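PDB 2H8O: geranyltranstransferase from Agrobacterium tumefaciens, which probably condenses geranyl diphosphate with isopentenyl diphosphate to give farnesyl diphosphate. Local coordinates for residues 88-102 with 225-239. Numbering follows the deposited sequence. Where two conformers were deposited one is given.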
loop_
_atom_site.group_PDB
_atom_site.type_symbol
_atom_site.label_atom_id
_atom_site.label_comp_id
_atom_site.label_asym_id
_atom_site.label_seq_id
_atom_site.Cartn_x
_atom_site.Cartn_y
_atom_site.Cartn_z
ATOM N N LEU A 88 12.252 4.527 16.023
ATOM C CA LEU A 88 11.982 3.427 16.955
ATOM C C LEU A 88 11.505 2.166 16.247
ATOM O O LEU A 88 11.857 1.049 16.642
ATOM C CB LEU A 88 10.945 3.857 17.993
ATOM C CG LEU A 88 10.548 2.780 18.987
ATOM C CD1 LEU A 88 11.742 2.362 19.829
ATOM C CD2 LEU A 88 9.384 3.246 19.860
ATOM N N ARG A 89 10.652 2.312 15.233
ATOM C CA ARG A 89 10.094 1.116 14.591
ATOM C C ARG A 89 11.189 0.267 13.877
ATOM O O ARG A 89 11.296 -0.938 14.131
ATOM C CB ARG A 89 8.904 1.482 13.701
ATOM C CG ARG A 89 7.741 1.943 14.573
ATOM C CD ARG A 89 6.660 2.684 13.818
ATOM N NE ARG A 89 5.700 3.311 14.733
ATOM C CZ ARG A 89 5.933 4.429 15.412
ATOM N NH1 ARG A 89 7.097 5.083 15.296
ATOM N NH2 ARG A 89 5.001 4.915 16.213
ATOM N N PRO A 90 12.019 0.893 13.016
ATOM C CA PRO A 90 13.168 0.150 12.502
ATOM C C PRO A 90 14.100 -0.411 13.581
ATOM O O PRO A 90 14.622 -1.508 13.425
ATOM C CB PRO A 90 13.917 1.172 11.644
ATOM C CG PRO A 90 13.112 2.343 11.570
ATOM C CD PRO A 90 11.883 2.217 12.384
ATOM N N PHE A 91 14.306 0.340 14.661
ATOM C CA PHE A 91 15.126 -0.129 15.761
ATOM C C PHE A 91 14.606 -1.475 16.253
ATOM O O PHE A 91 15.374 -2.435 16.459
ATOM C CB PHE A 91 15.131 0.886 16.906
ATOM C CG PHE A 91 15.694 0.353 18.173
ATOM C CD1 PHE A 91 17.029 0.529 18.496
ATOM C CD2 PHE A 91 14.888 -0.353 19.058
ATOM C CE1 PHE A 91 17.529 0.011 19.694
ATOM C CE2 PHE A 91 15.406 -0.863 20.237
ATOM C CZ PHE A 91 16.701 -0.676 20.546
ATOM N N LEU A 92 13.287 -1.549 16.447
ATOM C CA LEU A 92 12.675 -2.753 16.995
ATOM C C LEU A 92 12.801 -3.940 16.030
ATOM O O LEU A 92 13.072 -5.080 16.454
ATOM C CB LEU A 92 11.211 -2.496 17.380
ATOM C CG LEU A 92 11.008 -1.549 18.577
ATOM C CD1 LEU A 92 9.551 -1.078 18.651
ATOM C CD2 LEU A 92 11.439 -2.208 19.884
ATOM N N VAL A 93 12.635 -3.690 14.736
ATOM C CA VAL A 93 12.838 -4.740 13.732
ATOM C C VAL A 93 14.288 -5.273 13.769
ATOM O O VAL A 93 14.547 -6.494 13.908
ATOM C CB VAL A 93 12.487 -4.266 12.324
ATOM C CG1 VAL A 93 12.792 -5.383 11.317
ATOM C CG2 VAL A 93 11.008 -3.831 12.242
ATOM N N ILE A 94 15.229 -4.349 13.666
ATOM C CA ILE A 94 16.651 -4.682 13.664
ATOM C C ILE A 94 17.016 -5.480 14.917
ATOM O O ILE A 94 17.731 -6.486 14.850
ATOM C CB ILE A 94 17.494 -3.385 13.573
ATOM C CG1 ILE A 94 17.339 -2.748 12.175
ATOM C CG2 ILE A 94 18.979 -3.674 13.879
ATOM C CD1 ILE A 94 17.767 -1.310 12.094
ATOM N N GLU A 95 16.549 -5.017 16.072
ATOM C CA GLU A 95 16.953 -5.649 17.339
ATOM C C GLU A 95 16.213 -6.967 17.620
ATOM O O GLU A 95 16.763 -7.866 18.242
ATOM C CB GLU A 95 16.877 -4.653 18.496
ATOM C CG GLU A 95 17.891 -3.483 18.335
ATOM C CD GLU A 95 19.368 -3.959 18.234
ATOM O OE1 GLU A 95 19.727 -4.992 18.857
ATOM O OE2 GLU A 95 20.202 -3.285 17.563
ATOM N N SER A 96 14.982 -7.091 17.131
ATOM C CA SER A 96 14.266 -8.369 17.198
ATOM C C SER A 96 14.989 -9.398 16.332
ATOM O O SER A 96 15.226 -10.540 16.756
ATOM C CB SER A 96 12.816 -8.221 16.736
ATOM O OG SER A 96 12.140 -9.467 16.813
ATOM N N VAL A 97 15.373 -8.978 15.130
ATOM C CA VAL A 97 16.133 -9.845 14.248
ATOM C C VAL A 97 17.452 -10.272 14.923
ATOM O O VAL A 97 17.800 -11.460 14.902
ATOM C CB VAL A 97 16.404 -9.185 12.881
ATOM C CG1 VAL A 97 17.344 -10.048 12.050
ATOM C CG2 VAL A 97 15.078 -8.952 12.106
ATOM N N ALA A 98 18.179 -9.331 15.536
ATOM C CA ALA A 98 19.454 -9.642 16.195
ATOM C C ALA A 98 19.264 -10.605 17.367
ATOM O O ALA A 98 20.058 -11.550 17.537
ATOM C CB ALA A 98 20.124 -8.381 16.680
ATOM N N LEU A 99 18.226 -10.358 18.169
ATOM C CA LEU A 99 17.913 -11.216 19.306
ATOM C C LEU A 99 17.783 -12.670 18.900
ATOM O O LEU A 99 18.257 -13.568 19.629
ATOM C CB LEU A 99 16.621 -10.776 19.995
ATOM C CG LEU A 99 16.172 -11.609 21.194
ATOM C CD1 LEU A 99 17.082 -11.374 22.396
ATOM C CD2 LEU A 99 14.707 -11.304 21.504
ATOM N N LEU A 100 17.138 -12.894 17.756
ATOM C CA LEU A 100 16.768 -14.231 17.270
ATOM C C LEU A 100 17.749 -14.783 16.223
ATOM O O LEU A 100 17.497 -15.834 15.631
ATOM C CB LEU A 100 15.343 -14.190 16.703
ATOM C CG LEU A 100 14.269 -13.735 17.701
ATOM C CD1 LEU A 100 12.851 -13.623 17.106
ATOM C CD2 LEU A 100 14.269 -14.690 18.889
ATOM N N GLY A 101 18.841 -14.066 15.993
ATOM C CA GLY A 101 19.912 -14.512 15.111
ATOM C C GLY A 101 19.630 -14.505 13.619
ATOM O O GLY A 101 20.324 -15.204 12.856
ATOM N N GLY A 102 18.663 -13.692 13.195
ATOM C CA GLY A 102 18.324 -13.562 11.774
ATOM C C GLY A 102 19.311 -12.700 11.021
ATOM O O GLY A 102 20.262 -12.177 11.605
ATOM N N LEU A 225 1.664 -1.254 14.617
ATOM C CA LEU A 225 2.975 -1.148 13.948
ATOM C C LEU A 225 4.116 -1.559 14.876
ATOM O O LEU A 225 5.111 -2.094 14.416
ATOM C CB LEU A 225 3.274 0.259 13.406
ATOM C CG LEU A 225 2.426 0.713 12.230
ATOM C CD1 LEU A 225 3.143 1.840 11.508
ATOM C CD2 LEU A 225 2.130 -0.417 11.245
ATOM N N LEU A 226 3.961 -1.287 16.172
ATOM C CA LEU A 226 4.992 -1.666 17.175
ATOM C C LEU A 226 4.984 -3.182 17.430
ATOM O O LEU A 226 6.035 -3.812 17.533
ATOM C CB LEU A 226 4.846 -0.826 18.448
ATOM C CG LEU A 226 5.114 0.676 18.258
ATOM C CD1 LEU A 226 4.528 1.479 19.437
ATOM C CD2 LEU A 226 6.619 0.961 18.051
ATOM N N ARG A 227 3.795 -3.769 17.491
ATOM C CA ARG A 227 3.615 -5.214 17.503
ATOM C C ARG A 227 4.291 -5.869 16.293
ATOM O O ARG A 227 5.096 -6.796 16.426
ATOM C CB ARG A 227 2.106 -5.534 17.546
ATOM C CG ARG A 227 1.765 -7.007 17.507
ATOM C CD ARG A 227 0.269 -7.205 17.205
ATOM N NE ARG A 227 -0.017 -7.004 15.782
ATOM C CZ ARG A 227 -1.149 -6.534 15.268
ATOM N NH1 ARG A 227 -2.144 -6.125 16.048
ATOM N NH2 ARG A 227 -1.262 -6.425 13.949
ATOM N N PHE A 228 3.958 -5.362 15.111
ATOM C CA PHE A 228 4.535 -5.853 13.880
ATOM C C PHE A 228 6.072 -5.745 13.928
ATOM O O PHE A 228 6.772 -6.668 13.509
ATOM C CB PHE A 228 4.003 -5.082 12.668
ATOM C CG PHE A 228 4.784 -5.362 11.415
ATOM C CD1 PHE A 228 4.480 -6.450 10.607
ATOM C CD2 PHE A 228 5.862 -4.569 11.074
ATOM C CE1 PHE A 228 5.244 -6.731 9.486
ATOM C CE2 PHE A 228 6.638 -4.848 9.950
ATOM C CZ PHE A 228 6.334 -5.923 9.158
ATOM N N ALA A 229 6.604 -4.620 14.399
ATOM C CA ALA A 229 8.061 -4.417 14.378
ATOM C C ALA A 229 8.798 -5.541 15.098
ATOM O O ALA A 229 9.824 -6.024 14.653
ATOM C CB ALA A 229 8.412 -3.088 15.016
ATOM N N CYS A 230 8.246 -5.952 16.223
ATOM C CA CYS A 230 8.854 -6.991 17.051
ATOM C C CYS A 230 8.592 -8.375 16.503
ATOM O O CYS A 230 9.485 -9.198 16.437
ATOM C CB CYS A 230 8.327 -6.881 18.460
ATOM S SG CYS A 230 8.871 -5.339 19.274
ATOM N N GLU A 231 7.349 -8.626 16.107
ATOM C CA GLU A 231 6.992 -9.920 15.526
ATOM C C GLU A 231 7.762 -10.196 14.236
ATOM O O GLU A 231 8.121 -11.338 13.945
ATOM C CB GLU A 231 5.467 -10.037 15.323
ATOM C CG GLU A 231 5.001 -11.435 14.884
ATOM C CD GLU A 231 3.509 -11.554 14.702
ATOM O OE1 GLU A 231 2.800 -10.564 14.930
ATOM O OE2 GLU A 231 3.040 -12.664 14.362
ATOM N N ALA A 232 8.029 -9.135 13.469
ATOM C CA ALA A 232 8.778 -9.253 12.220
ATOM C C ALA A 232 10.138 -9.913 12.392
ATOM O O ALA A 232 10.600 -10.622 11.498
ATOM C CB ALA A 232 8.949 -7.885 11.571
ATOM N N GLY A 233 10.798 -9.664 13.519
ATOM C CA GLY A 233 12.099 -10.272 13.756
ATOM C C GLY A 233 12.023 -11.787 13.767
ATOM O O GLY A 233 12.884 -12.477 13.196
ATOM N N ALA A 234 10.989 -12.312 14.429
ATOM C CA ALA A 234 10.721 -13.747 14.458
ATOM C C ALA A 234 10.385 -14.289 13.067
ATOM O O ALA A 234 10.874 -15.350 12.677
ATOM C CB ALA A 234 9.597 -14.057 15.438
ATOM N N ILE A 235 9.581 -13.559 12.296
ATOM C CA ILE A 235 9.269 -13.990 10.932
ATOM C C ILE A 235 10.541 -14.035 10.062
ATOM O O ILE A 235 10.806 -15.008 9.341
ATOM C CB ILE A 235 8.218 -13.069 10.279
ATOM C CG1 ILE A 235 6.907 -13.168 11.046
ATOM C CG2 ILE A 235 8.021 -13.453 8.820
ATOM C CD1 ILE A 235 5.874 -12.210 10.536
ATOM N N ILE A 236 11.344 -12.986 10.152
ATOM C CA ILE A 236 12.590 -12.884 9.396
ATOM C C ILE A 236 13.575 -13.993 9.818
ATOM O O ILE A 236 14.266 -14.550 8.987
ATOM C CB ILE A 236 13.226 -11.507 9.627
ATOM C CG1 ILE A 236 12.384 -10.404 8.943
ATOM C CG2 ILE A 236 14.697 -11.490 9.146
ATOM C CD1 ILE A 236 12.698 -8.967 9.431
ATOM N N ALA A 237 13.639 -14.271 11.112
ATOM C CA ALA A 237 14.600 -15.255 11.649
ATOM C C ALA A 237 14.155 -16.694 11.380
ATOM O O ALA A 237 14.945 -17.635 11.571
ATOM C CB ALA A 237 14.814 -15.035 13.130
ATOM N N GLY A 238 12.913 -16.881 10.945
ATOM C CA GLY A 238 12.356 -18.211 10.703
ATOM C C GLY A 238 12.078 -18.952 12.000
ATOM O O GLY A 238 12.241 -20.173 12.079
ATOM N N SER A 239 11.649 -18.207 13.015
ATOM C CA SER A 239 11.378 -18.738 14.354
ATOM C C SER A 239 10.182 -19.668 14.368
ATOM O O SER A 239 9.283 -19.550 13.527
ATOM C CB SER A 239 11.059 -17.585 15.310
ATOM O OG SER A 239 12.162 -16.708 15.428
#
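S96 drops as a knob into a hole lined by A229, C230, G233 and A234, where helix 88-99 and the last turns of helix 211-237 (225-237) run side by side in the largely helical polyprenyl synthetase fold, these segments crossing at -32°. Their axes come within 7.3 Å, a close approach permitted by the small residues A229, G233 and A237 along the facing ridge. G233 has no side chain, and in the S96 conformer described here OG comes to 3.2 Å from its CA. With OG anti to the backbone N (chi1 -180°), the hydroxyl of this conformer reaches across and donates to C230 O at 2.7 Å. It arrives in the carbonyl plane, on a lone pair, with a C=O...O angle of 142°; the same oxygen also takes the backbone N-H of G233, so two donors then grip it.

L92, one turn earlier, can be followed outward. Its CB sits on A229 CB at 3.7 Å and near the sulfur of C230; beyond CG, CD1 turns to L226 CD2 while CD2 stays beside C230 SG. That same L226 methyl lies over one face of the R89 guanidinium, offset toward its rim, and R89 itself continues onto L114 and H118 of helix 104-125. V93 and V97 line one side of the seam, against I236: V97 CG2 rests 3.6 Å from I236 CD1, the two side chains crossing at about a right angle. A229 O, buried here without a conventional hydrogen-bond partner, receives a CA-H...O contact from V93.

Past the last turn, G101 at positive phi forms a Schellman motif, and G238 closes the partner helix likewise. Between these ends L100 lays CB against A237 CB and presses CD1 tightly onto A234 CA, 3.4 Å away.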